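Local coordinates for protein cytochrome C554 (Nitrosomonas europaea, PDB 1FT6) that accepts electrons directly from hydroxylamine oxidoreductase during ammonia oxidation and carries them on four covalently attached hemes in the periplasm, at residues A28-S33 with T84-E89; A3-R8 with F68-G73; E32-N37 with D59-H64. One frame throughout, in Å; residues are numbered along the deposited sequence.

Contact 1. Residues A28-S33 with T84-E89; sequences AKAMES and TGVGCE. With HEC (heme c), chain F.
M31 meets T84 through aliphatic carbon alone: CG2 of T84 lies 3.5 Å from CB of M31, with CG of M31 a little farther off. In T84 the methyl CG2 is anti to the backbone N (chi1 -57° for OG1), which turns it to the methionine while OG1 is taken by the carbonyl of K80. M31 bends at chi2 and again at chi3, so its chain doubles back instead of running straight out, and the two side chains meet at a slant. The second apolar pair is A30 with V86, where CB of A30 stands 4.0 Å from CG2 of V86. Between these pairs runs G85, whose CA approaches O of A28 at 4.0 Å. A CB on G85 would clash with that same oxygen, and at phi/psi 95/160 would also collide with the preceding carbonyl oxygen. One water completes the joint, donating to O of A28 (2.8 Å) and to O of T84 (2.7 Å). SG of C88, one of the two cysteines holding heme 3, is bonded covalently to CAB of heme c in chain F, and the V86 side chain lies about 4 Å from that of H27, an axial ligand of heme 4; the contact thus sits between heme sites. The loop between helices 16-22 and 40-45 lies against the lead-in to helix 88-92, and NE1 of W22, at the end of helix 16-22, hydrogen-bonds to O of V86.

Contact 2. Residues A3-R8 with F68-G73; sequences APFEGR and FGQKGG. With DTN (dithionite), chain H.
Q70 meets the F5 ring obliquely at CE2 and CZ: its CD is 3.7 Å from CE2 of F5, with ring and amide planes 73° apart. The amide is thus far from a parallel stack, and its OE1 comes to the ring edge in plane. Next, O of K71 accepts the hydrogen bond from N of F5 at 3.0 Å, with an N-H...O angle of 166°, nearly straight. The same oxygen is 3.3 Å from CA of P4, a CA-H...O contact. The K71 side chain starts between its backbone N and carbonyl carbon (chi1 48°), which lays CG beside P4 and brings CE to 3.8 Å from O of A3, a buried oxygen with no polar partner in the model. G72 follows, its CA in a CA-H...O contact with O of F5; a CB would clash with that oxygen. G73 ends the type II turn, its N bonded to O of Q70 and 3.9 Å from CB of F5. Neither segment contains helix or strand. The N-terminal loop before helix 9-14 is sandwiched between this turn and helix 88-92, where the carboxylate of E89 accepts hydrogen bonds from the backbone N of E6 (at OE2) and of G7 (at OE1).

Contact 3. Residues E32-N37 with D59-H64; sequences ESLKPN and DCVGCH. With HEC (heme c), chain E; DTN (dithionite), chain H.
S33 and L34 approach H64 and its heme together. CB of S33 is 4.3 Å from CE1 of H64 and also nears the heme methyl CMA, while its OG is hydrogen-bonded to a propionate oxygen of another heme. L34 follows and makes most of the contact, with both methyls meeting the histidine. CD2 sits over one face of the H64 imidazole, 3.9 Å from the ring centroid and 11° off the normal, a CH-pi contact; it also comes within 3.4 Å of heme atom C1B. CD1 spans the base of the H64 side chain, CB of C60 at 3.9 Å and CG1 of V61 at 4.0 Å. The fork follows from chi1 -59°, with CG anti to the carbonyl carbon, and an extended chi2 of -170°. An alanine in place of L34 would probably strip the CH-pi cover from this imidazole face and leave a gap beside C60, V61 and the heme. The ring of H64 is fixed at both nitrogens: NE2 binds the iron at 2.2 Å and ND1 donates to the carbonyl of A30. With the thioethers of C60 and C63 to CAB and CAC, C60-V61-G62-C63-H64 is a Cys-X-X-Cys-His heme c attachment motif, here that of heme 2.

In the fold
Starting from the N terminus, 3-8 is the first segment, and contact 2 closes the loop from there to 68-73, round helices 9-14, 16-22 and 40-45. Contact 3 is nested inside that loop, joining 32-37 to 59-64 across helix 40-45. Contact 1 begins on the same stretch as contact 3, sharing E32 and S33, but runs on to 84-89 and so crosses contact 2. The three contacts also touch one another. Contact 1 meets contact 3 through A30 and through CG2 of V86, which packs against O of C63; it meets contact 2 through E89, and F68 packs on V61 and G62. Together they join the attachment sites of hemes 2 and 3 to the N-terminal loop.

Contact 1. Residues A28-S33 with T84-E89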
loop_
_atom_site.group_PDB
_atom_site.type_symbol
_atom_site.label_atom_id
_atom_site.label_comp_id
_atom_site.label_asym_id
_atom_site.label_seq_id
_atom_site.Cartn_x
_atom_site.Cartn_y
_atom_site.Cartn_z
ATOM N N ALA A 28 -0.760 5.663 6.519
ATOM C CA ALA A 28 -2.139 6.089 6.806
ATOM C C ALA A 28 -2.262 7.610 6.896
ATOM O O ALA A 28 -3.301 8.173 6.589
ATOM C CB ALA A 28 -2.633 5.461 8.162
ATOM N N LYS A 29 -1.196 8.253 7.341
ATOM C CA LYS A 29 -1.187 9.708 7.487
ATOM C C LYS A 29 -0.449 10.452 6.375
ATOM O O LYS A 29 -0.134 11.642 6.536
ATOM C CB LYS A 29 -0.542 10.069 8.813
ATOM C CG LYS A 29 -1.002 9.203 9.964
ATOM C CD LYS A 29 -0.015 9.347 11.127
ATOM C CE LYS A 29 0.209 8.030 11.833
ATOM N NZ LYS A 29 0.891 8.252 13.138
ATOM N N ALA A 30 -0.201 9.775 5.259
ATOM C CA ALA A 30 0.522 10.363 4.125
ATOM C C ALA A 30 -0.049 11.689 3.647
ATOM O O ALA A 30 0.698 12.583 3.222
ATOM C CB ALA A 30 0.545 9.390 2.967
ATOM N N MET A 31 -1.363 11.832 3.660
ATOM C CA MET A 31 -1.889 13.102 3.194
ATOM C C MET A 31 -1.615 14.242 4.186
ATOM O O MET A 31 -1.536 15.419 3.760
ATOM C CB MET A 31 -3.396 12.977 2.903
ATOM C CG MET A 31 -4.051 14.289 2.436
ATOM S SD MET A 31 -3.458 14.825 0.793
ATOM C CE MET A 31 -3.572 13.459 -0.138
ATOM N N GLU A 32 -1.452 13.943 5.484
ATOM C CA GLU A 32 -1.199 15.022 6.453
ATOM C C GLU A 32 0.128 15.711 6.126
ATOM O O GLU A 32 0.281 16.928 6.378
ATOM C CB GLU A 32 -1.109 14.520 7.911
ATOM C CG GLU A 32 -2.261 13.685 8.349
ATOM C CD GLU A 32 -3.563 14.448 8.330
ATOM O OE1 GLU A 32 -4.598 13.851 7.934
ATOM O OE2 GLU A 32 -3.557 15.642 8.711
ATOM N N SER A 33 1.062 14.947 5.559
ATOM C CA SER A 33 2.382 15.503 5.176
ATOM C C SER A 33 2.275 16.590 4.095
ATOM O O SER A 33 3.174 17.463 3.983
ATOM C CB SER A 33 3.324 14.407 4.680
ATOM O OG SER A 33 3.715 13.563 5.750
ATOM N N THR A 84 -7.659 8.092 0.633
ATOM C CA THR A 84 -6.693 9.077 1.122
ATOM C C THR A 84 -5.655 8.422 2.030
ATOM O O THR A 84 -6.017 7.756 2.996
ATOM C CB THR A 84 -7.410 10.222 1.881
ATOM O OG1 THR A 84 -8.378 10.830 1.011
ATOM C CG2 THR A 84 -6.437 11.291 2.324
ATOM N N GLY A 85 -4.366 8.665 1.768
ATOM C CA GLY A 85 -3.363 7.980 2.567
ATOM C C GLY A 85 -3.017 6.765 1.740
ATOM O O GLY A 85 -3.774 6.389 0.850
ATOM N N VAL A 86 -1.860 6.157 1.991
ATOM C CA VAL A 86 -1.445 5.008 1.232
ATOM C C VAL A 86 -2.081 3.831 1.943
ATOM O O VAL A 86 -1.597 3.417 2.984
ATOM C CB VAL A 86 0.094 4.915 1.253
ATOM C CG1 VAL A 86 0.533 3.659 0.514
ATOM C CG2 VAL A 86 0.678 6.206 0.560
ATOM N N GLY A 87 -3.123 3.281 1.320
ATOM C CA GLY A 87 -3.905 2.223 1.932
ATOM C C GLY A 87 -3.768 0.823 1.410
ATOM O O GLY A 87 -2.862 0.499 0.659
ATOM N N CYS A 88 -4.756 -0.017 1.746
ATOM C CA CYS A 88 -4.661 -1.445 1.406
ATOM C C CYS A 88 -4.378 -1.808 -0.031
ATOM O O CYS A 88 -3.481 -2.601 -0.294
ATOM C CB CYS A 88 -5.954 -2.164 1.896
ATOM S SG CYS A 88 -6.646 -1.483 3.414
ATOM N N GLU A 89 -5.113 -1.209 -0.984
ATOM C CA GLU A 89 -4.945 -1.505 -2.402
ATOM C C GLU A 89 -3.649 -0.950 -2.993
ATOM O O GLU A 89 -3.214 -1.423 -4.020
ATOM C CB GLU A 89 -6.147 -1.008 -3.213
ATOM C CG GLU A 89 -7.516 -1.647 -2.801
ATOM C CD GLU A 89 -8.713 -0.822 -3.302
ATOM O OE1 GLU A 89 -8.810 0.357 -2.902
ATOM O OE2 GLU A 89 -9.545 -1.326 -4.092
HETATM FE FE HEC F . -1.459 -5.721 4.120
HETATM C CHA HEC F . -0.378 -8.887 4.526
HETATM C CHB HEC F . -4.631 -6.688 5.096
HETATM C CHC HEC F . -2.498 -2.477 3.949
HETATM C CHD HEC F . 1.559 -4.829 2.829
HETATM N NA HEC F . -2.314 -7.458 4.698
HETATM C C1A HEC F . -1.716 -8.648 4.814
HETATM C C2A HEC F . -2.663 -9.685 5.248
HETATM C C3A HEC F . -3.903 -9.052 5.371
HETATM C C4A HEC F . -3.660 -7.662 5.041
HETATM C CMA HEC F . -5.276 -9.593 5.773
HETATM C CAA HEC F . -2.281 -11.200 5.490
HETATM C CBA HEC F . -2.153 -11.504 6.995
HETATM C CGA HEC F . -1.153 -10.616 7.752
HETATM O O1A HEC F . 0.002 -10.599 7.338
HETATM O O2A HEC F . -1.558 -9.934 8.730
HETATM N NB HEC F . -3.166 -4.801 4.412
HETATM C C1B HEC F . -4.427 -5.316 4.808
HETATM C C2B HEC F . -5.436 -4.294 4.942
HETATM C C3B HEC F . -4.847 -3.107 4.631
HETATM C C4B HEC F . -3.446 -3.420 4.332
HETATM C CMB HEC F . -6.918 -4.460 5.405
HETATM C CAB HEC F . -5.449 -1.688 4.598
HETATM C CBB HEC F . -5.913 -1.133 5.975
HETATM N NC HEC F . -0.614 -3.999 3.541
HETATM C C1C HEC F . -1.190 -2.768 3.544
HETATM C C2C HEC F . -0.305 -1.766 3.008
HETATM C C3C HEC F . 0.797 -2.426 2.593
HETATM C C4C HEC F . 0.605 -3.833 2.983
HETATM C CMC HEC F . -0.621 -0.235 2.878
HETATM C CAC HEC F . 2.027 -1.850 1.820
HETATM C CBC HEC F . 2.736 -0.733 2.581
HETATM N ND HEC F . 0.233 -6.615 3.850
HETATM C C1D HEC F . 1.396 -6.153 3.254
HETATM C C2D HEC F . 2.398 -7.187 3.118
HETATM C C3D HEC F . 1.835 -8.310 3.641
HETATM C C4D HEC F . 0.536 -7.952 4.058
HETATM C CMD HEC F . 3.780 -6.999 2.463
HETATM C CAD HEC F . 2.436 -9.734 3.600
HETATM C CBD HEC F . 2.003 -10.633 2.461
HETATM C CGD HEC F . 2.023 -12.142 2.820
HETATM O O1D HEC F . 1.406 -12.907 2.072
HETATM O O2D HEC F . 2.668 -12.538 3.839
HETATM O O HOH W 1 -5.908 7.683 5.671
#

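Contact 2. Residues A3-R8 with F68-G73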
loop_
_atom_site.group_PDB
_atom_site.type_symbol
_atom_site.label_atom_id
_atom_site.label_comp_id
_atom_site.label_asym_id
_atom_site.label_seq_id
_atom_site.Cartn_x
_atom_site.Cartn_y
_atom_site.Cartn_z
ATOM N N ALA A 3 -8.399 -4.551 -12.435
ATOM C CA ALA A 3 -9.516 -4.216 -11.580
ATOM C C ALA A 3 -9.470 -2.782 -11.115
ATOM O O ALA A 3 -8.385 -2.209 -10.993
ATOM C CB ALA A 3 -9.491 -5.126 -10.344
ATOM N N PRO A 4 -10.635 -2.166 -10.876
ATOM C CA PRO A 4 -10.611 -0.785 -10.390
ATOM C C PRO A 4 -10.442 -0.736 -8.858
ATOM O O PRO A 4 -10.738 -1.709 -8.156
ATOM C CB PRO A 4 -11.965 -0.241 -10.807
ATOM C CG PRO A 4 -12.832 -1.419 -10.738
ATOM C CD PRO A 4 -12.018 -2.606 -11.178
ATOM N N PHE A 5 -9.960 0.399 -8.369
ATOM C CA PHE A 5 -9.801 0.650 -6.954
ATOM C C PHE A 5 -11.159 0.951 -6.371
ATOM O O PHE A 5 -12.045 1.415 -7.081
ATOM C CB PHE A 5 -8.909 1.866 -6.714
ATOM C CG PHE A 5 -7.458 1.586 -6.915
ATOM C CD1 PHE A 5 -6.623 1.334 -5.821
ATOM C CD2 PHE A 5 -6.921 1.535 -8.203
ATOM C CE1 PHE A 5 -5.290 1.038 -6.017
ATOM C CE2 PHE A 5 -5.570 1.229 -8.418
ATOM C CZ PHE A 5 -4.757 0.980 -7.331
ATOM N N GLU A 6 -11.333 0.697 -5.080
ATOM C CA GLU A 6 -12.577 1.038 -4.416
ATOM C C GLU A 6 -12.304 1.738 -3.088
ATOM O O GLU A 6 -13.149 2.454 -2.567
ATOM C CB GLU A 6 -13.431 -0.206 -4.142
ATOM C CG GLU A 6 -13.824 -0.974 -5.367
ATOM C CD GLU A 6 -14.649 -2.168 -4.995
ATOM O OE1 GLU A 6 -14.054 -3.107 -4.420
ATOM O OE2 GLU A 6 -15.878 -2.154 -5.258
ATOM N N GLY A 7 -11.124 1.553 -2.516
ATOM C CA GLY A 7 -10.907 2.188 -1.234
ATOM C C GLY A 7 -10.735 1.145 -0.141
ATOM O O GLY A 7 -10.870 -0.037 -0.377
ATOM N N ARG A 8 -10.441 1.604 1.054
ATOM C CA ARG A 8 -10.145 0.743 2.184
ATOM C C ARG A 8 -11.313 0.108 2.928
ATOM O O ARG A 8 -11.106 -0.854 3.666
ATOM C CB ARG A 8 -9.349 1.541 3.232
ATOM C CG ARG A 8 -8.124 2.243 2.712
ATOM C CD ARG A 8 -7.280 2.765 3.874
ATOM N NE ARG A 8 -8.013 3.582 4.848
ATOM C CZ ARG A 8 -8.274 4.876 4.707
ATOM N NH1 ARG A 8 -8.946 5.528 5.660
ATOM N NH2 ARG A 8 -7.876 5.515 3.608
ATOM N N PHE A 68 -3.869 6.840 -7.759
ATOM C CA PHE A 68 -3.909 8.061 -8.544
ATOM C C PHE A 68 -3.626 7.729 -10.016
ATOM O O PHE A 68 -2.675 7.024 -10.325
ATOM C CB PHE A 68 -2.836 9.011 -8.087
ATOM C CG PHE A 68 -3.020 10.405 -8.615
ATOM C CD1 PHE A 68 -4.167 11.114 -8.312
ATOM C CD2 PHE A 68 -2.011 11.032 -9.367
ATOM C CE1 PHE A 68 -4.342 12.464 -8.731
ATOM C CE2 PHE A 68 -2.166 12.361 -9.789
ATOM C CZ PHE A 68 -3.325 13.081 -9.470
ATOM N N GLY A 69 -4.450 8.236 -10.924
ATOM C CA GLY A 69 -4.212 7.964 -12.336
ATOM C C GLY A 69 -4.675 6.606 -12.823
ATOM O O GLY A 69 -4.389 6.227 -13.959
ATOM N N GLN A 70 -5.390 5.880 -11.968
ATOM C CA GLN A 70 -5.868 4.555 -12.302
ATOM C C GLN A 70 -7.377 4.473 -12.133
ATOM O O GLN A 70 -7.991 5.250 -11.387
ATOM C CB GLN A 70 -5.174 3.495 -11.433
ATOM C CG GLN A 70 -3.666 3.641 -11.375
ATOM C CD GLN A 70 -2.994 2.419 -10.759
ATOM O OE1 GLN A 70 -3.145 1.292 -11.247
ATOM N NE2 GLN A 70 -2.256 2.635 -9.676
ATOM N N LYS A 71 -7.986 3.536 -12.841
ATOM C CA LYS A 71 -9.437 3.434 -12.754
ATOM C C LYS A 71 -9.926 3.199 -11.323
ATOM O O LYS A 71 -9.425 2.298 -10.613
ATOM C CB LYS A 71 -9.943 2.343 -13.687
ATOM C CG LYS A 71 -9.185 1.044 -13.569
ATOM C CD LYS A 71 -9.644 0.082 -14.625
ATOM C CE LYS A 71 -8.798 -1.157 -14.587
ATOM N NZ LYS A 71 -7.513 -0.938 -15.318
ATOM N N GLY A 72 -10.903 4.010 -10.918
ATOM C CA GLY A 72 -11.471 3.934 -9.583
ATOM C C GLY A 72 -10.647 4.654 -8.523
ATOM O O GLY A 72 -11.079 4.848 -7.371
ATOM N N GLY A 73 -9.454 5.078 -8.930
ATOM C CA GLY A 73 -8.564 5.748 -7.999
ATOM C C GLY A 73 -8.864 7.165 -7.572
ATOM O O GLY A 73 -9.759 7.847 -8.098
HETATM S S1 DTN H . 2.527 6.797 -8.371
HETATM O O1 DTN H . 2.083 5.866 -7.273
HETATM O O2 DTN H . 4.004 6.961 -8.663
HETATM S S2 DTN H . 1.180 7.293 -9.858
HETATM O O3 DTN H . 1.616 8.163 -11.001
HETATM O O4 DTN H . -0.093 6.506 -9.969
#

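Contact 3. Residues E32-N37 with D59-H64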
loop_
_atom_site.group_PDB
_atom_site.type_symbol
_atom_site.label_atom_id
_atom_site.label_comp_id
_atom_site.label_asym_id
_atom_site.label_seq_id
_atom_site.Cartn_x
_atom_site.Cartn_y
_atom_site.Cartn_z
ATOM N N GLU A 32 -1.452 13.943 5.484
ATOM C CA GLU A 32 -1.199 15.022 6.453
ATOM C C GLU A 32 0.128 15.711 6.126
ATOM O O GLU A 32 0.281 16.928 6.378
ATOM C CB GLU A 32 -1.109 14.520 7.911
ATOM C CG GLU A 32 -2.261 13.685 8.349
ATOM C CD GLU A 32 -3.563 14.448 8.330
ATOM O OE1 GLU A 32 -4.598 13.851 7.934
ATOM O OE2 GLU A 32 -3.557 15.642 8.711
ATOM N N SER A 33 1.062 14.947 5.559
ATOM C CA SER A 33 2.382 15.503 5.176
ATOM C C SER A 33 2.275 16.590 4.095
ATOM O O SER A 33 3.174 17.463 3.983
ATOM C CB SER A 33 3.324 14.407 4.680
ATOM O OG SER A 33 3.715 13.563 5.750
ATOM N N LEU A 34 1.187 16.566 3.330
ATOM C CA LEU A 34 1.026 17.541 2.223
ATOM C C LEU A 34 0.340 18.808 2.687
ATOM O O LEU A 34 0.196 19.780 1.933
ATOM C CB LEU A 34 0.264 16.924 1.035
ATOM C CG LEU A 34 0.879 15.653 0.372
ATOM C CD1 LEU A 34 0.177 15.262 -0.969
ATOM C CD2 LEU A 34 2.332 15.957 0.097
ATOM N N LYS A 35 -0.091 18.811 3.947
ATOM C CA LYS A 35 -0.753 19.997 4.489
ATOM C C LYS A 35 0.235 21.085 4.870
ATOM O O LYS A 35 1.379 20.820 5.178
ATOM C CB LYS A 35 -1.568 19.639 5.736
ATOM C CG LYS A 35 -2.697 18.721 5.454
ATOM C CD LYS A 35 -3.366 18.283 6.756
ATOM C CE LYS A 35 -4.639 17.504 6.443
ATOM N NZ LYS A 35 -5.475 17.330 7.664
ATOM N N PRO A 36 -0.215 22.348 4.855
ATOM C CA PRO A 36 0.654 23.467 5.212
ATOM C C PRO A 36 1.219 23.325 6.612
ATOM O O PRO A 36 0.538 22.850 7.511
ATOM C CB PRO A 36 -0.265 24.713 5.124
ATOM C CG PRO A 36 -1.501 24.287 4.541
ATOM C CD PRO A 36 -1.583 22.776 4.503
ATOM N N ASN A 37 2.473 23.722 6.777
ATOM C CA ASN A 37 3.162 23.720 8.057
ATOM C C ASN A 37 3.376 22.395 8.781
ATOM O O ASN A 37 3.705 22.383 9.963
ATOM C CB ASN A 37 2.492 24.745 8.987
ATOM C CG ASN A 37 2.323 26.116 8.316
ATOM O OD1 ASN A 37 3.309 26.802 8.026
ATOM N ND2 ASN A 37 1.078 26.508 8.059
ATOM N N ASP A 59 1.519 17.249 -8.555
ATOM C CA ASP A 59 2.927 16.814 -8.563
ATOM C C ASP A 59 3.215 16.105 -7.225
ATOM O O ASP A 59 4.349 15.667 -6.996
ATOM C CB ASP A 59 3.923 17.978 -8.610
ATOM C CG ASP A 59 3.885 18.746 -9.912
ATOM O OD1 ASP A 59 3.473 18.165 -10.933
ATOM O OD2 ASP A 59 4.274 19.942 -9.890
ATOM N N CYS A 60 2.202 15.981 -6.351
ATOM C CA CYS A 60 2.454 15.371 -5.026
ATOM C C CYS A 60 1.490 14.303 -4.599
ATOM O O CYS A 60 1.914 13.223 -4.161
ATOM C CB CYS A 60 2.441 16.418 -3.876
ATOM S SG CYS A 60 3.414 17.936 -4.131
ATOM N N VAL A 61 0.196 14.562 -4.766
ATOM C CA VAL A 61 -0.791 13.596 -4.246
ATOM C C VAL A 61 -0.700 12.166 -4.693
ATOM O O VAL A 61 -1.108 11.281 -3.951
ATOM C CB VAL A 61 -2.276 14.045 -4.489
ATOM C CG1 VAL A 61 -2.470 15.426 -3.982
ATOM C CG2 VAL A 61 -2.653 13.929 -5.960
ATOM N N GLY A 62 -0.158 11.944 -5.880
ATOM C CA GLY A 62 -0.125 10.633 -6.465
ATOM C C GLY A 62 0.583 9.571 -5.674
ATOM O O GLY A 62 0.372 8.397 -5.943
ATOM N N CYS A 63 1.462 9.962 -4.761
ATOM C CA CYS A 63 2.176 8.936 -3.982
ATOM C C CYS A 63 1.722 8.982 -2.545
ATOM O O CYS A 63 2.307 8.337 -1.683
ATOM C CB CYS A 63 3.685 9.178 -4.022
ATOM S SG CYS A 63 4.353 8.957 -5.672
ATOM N N HIS A 64 0.659 9.729 -2.285
ATOM C CA HIS A 64 0.188 9.868 -0.925
ATOM C C HIS A 64 -1.280 9.444 -0.805
ATOM O O HIS A 64 -1.913 9.747 0.194
ATOM C CB HIS A 64 0.344 11.315 -0.499
ATOM C CG HIS A 64 1.771 11.736 -0.225
ATOM N ND1 HIS A 64 2.244 12.037 1.028
ATOM C CD2 HIS A 64 2.820 11.922 -1.079
ATOM C CE1 HIS A 64 3.532 12.391 0.934
ATOM N NE2 HIS A 64 3.929 12.335 -0.320
HETATM FE FE HEC E . 6.023 12.737 -0.864
HETATM C CHA HEC E . 7.560 11.459 1.957
HETATM C CHB HEC E . 5.893 15.854 0.711
HETATM C CHC HEC E . 5.628 14.282 -3.938
HETATM C CHD HEC E . 6.882 9.800 -2.541
HETATM N NA HEC E . 6.551 13.455 0.953
HETATM C C1A HEC E . 7.106 12.772 2.029
HETATM C C2A HEC E . 7.181 13.607 3.193
HETATM C C3A HEC E . 6.700 14.864 2.845
HETATM C C4A HEC E . 6.332 14.765 1.477
HETATM C CMA HEC E . 6.636 16.111 3.733
HETATM C CAA HEC E . 7.739 13.207 4.555
HETATM C CBA HEC E . 9.274 13.336 4.634
HETATM C CGA HEC E . 9.863 13.029 6.045
HETATM O O1A HEC E . 9.098 12.769 6.982
HETATM O O2A HEC E . 11.086 13.014 6.200
HETATM N NB HEC E . 5.866 14.674 -1.485
HETATM C C1B HEC E . 5.678 15.802 -0.680
HETATM C C2B HEC E . 5.323 16.927 -1.474
HETATM C C3B HEC E . 5.295 16.520 -2.773
HETATM C C4B HEC E . 5.623 15.099 -2.763
HETATM C CMB HEC E . 5.013 18.364 -0.987
HETATM C CAB HEC E . 4.969 17.373 -4.037
HETATM C CBB HEC E . 5.984 18.504 -4.255
HETATM N NC HEC E . 6.234 12.179 -2.811
HETATM C C1C HEC E . 5.881 12.899 -3.949
HETATM C C2C HEC E . 5.773 12.079 -5.119
HETATM C C3C HEC E . 6.058 10.803 -4.701
HETATM C C4C HEC E . 6.386 10.893 -3.314
HETATM C CMC HEC E . 5.374 12.515 -6.541
HETATM C CAC HEC E . 5.991 9.494 -5.495
HETATM C CBC HEC E . 6.679 9.428 -6.855
HETATM N ND HEC E . 7.016 10.999 -0.390
HETATM C C1D HEC E . 7.217 9.890 -1.177
HETATM C C2D HEC E . 7.841 8.827 -0.462
HETATM C C3D HEC E . 8.044 9.295 0.806
HETATM C C4D HEC E . 7.535 10.637 0.838
HETATM C CMD HEC E . 8.246 7.478 -1.111
HETATM C CAD HEC E . 8.798 8.539 1.892
HETATM C CBD HEC E . 10.283 8.815 2.021
HETATM C CGD HEC E . 10.941 8.062 3.177
HETATM O O1D HEC E . 10.680 8.377 4.310
HETATM O O2D HEC E . 11.698 7.186 2.917
HETATM S S1 DTN H . 2.527 6.797 -8.371
HETATM O O1 DTN H . 2.083 5.866 -7.273
HETATM O O2 DTN H . 4.004 6.961 -8.663
HETATM S S2 DTN H . 1.180 7.293 -9.858
HETATM O O3 DTN H . 1.616 8.163 -11.001
HETATM O O4 DTN H . -0.093 6.506 -9.969
#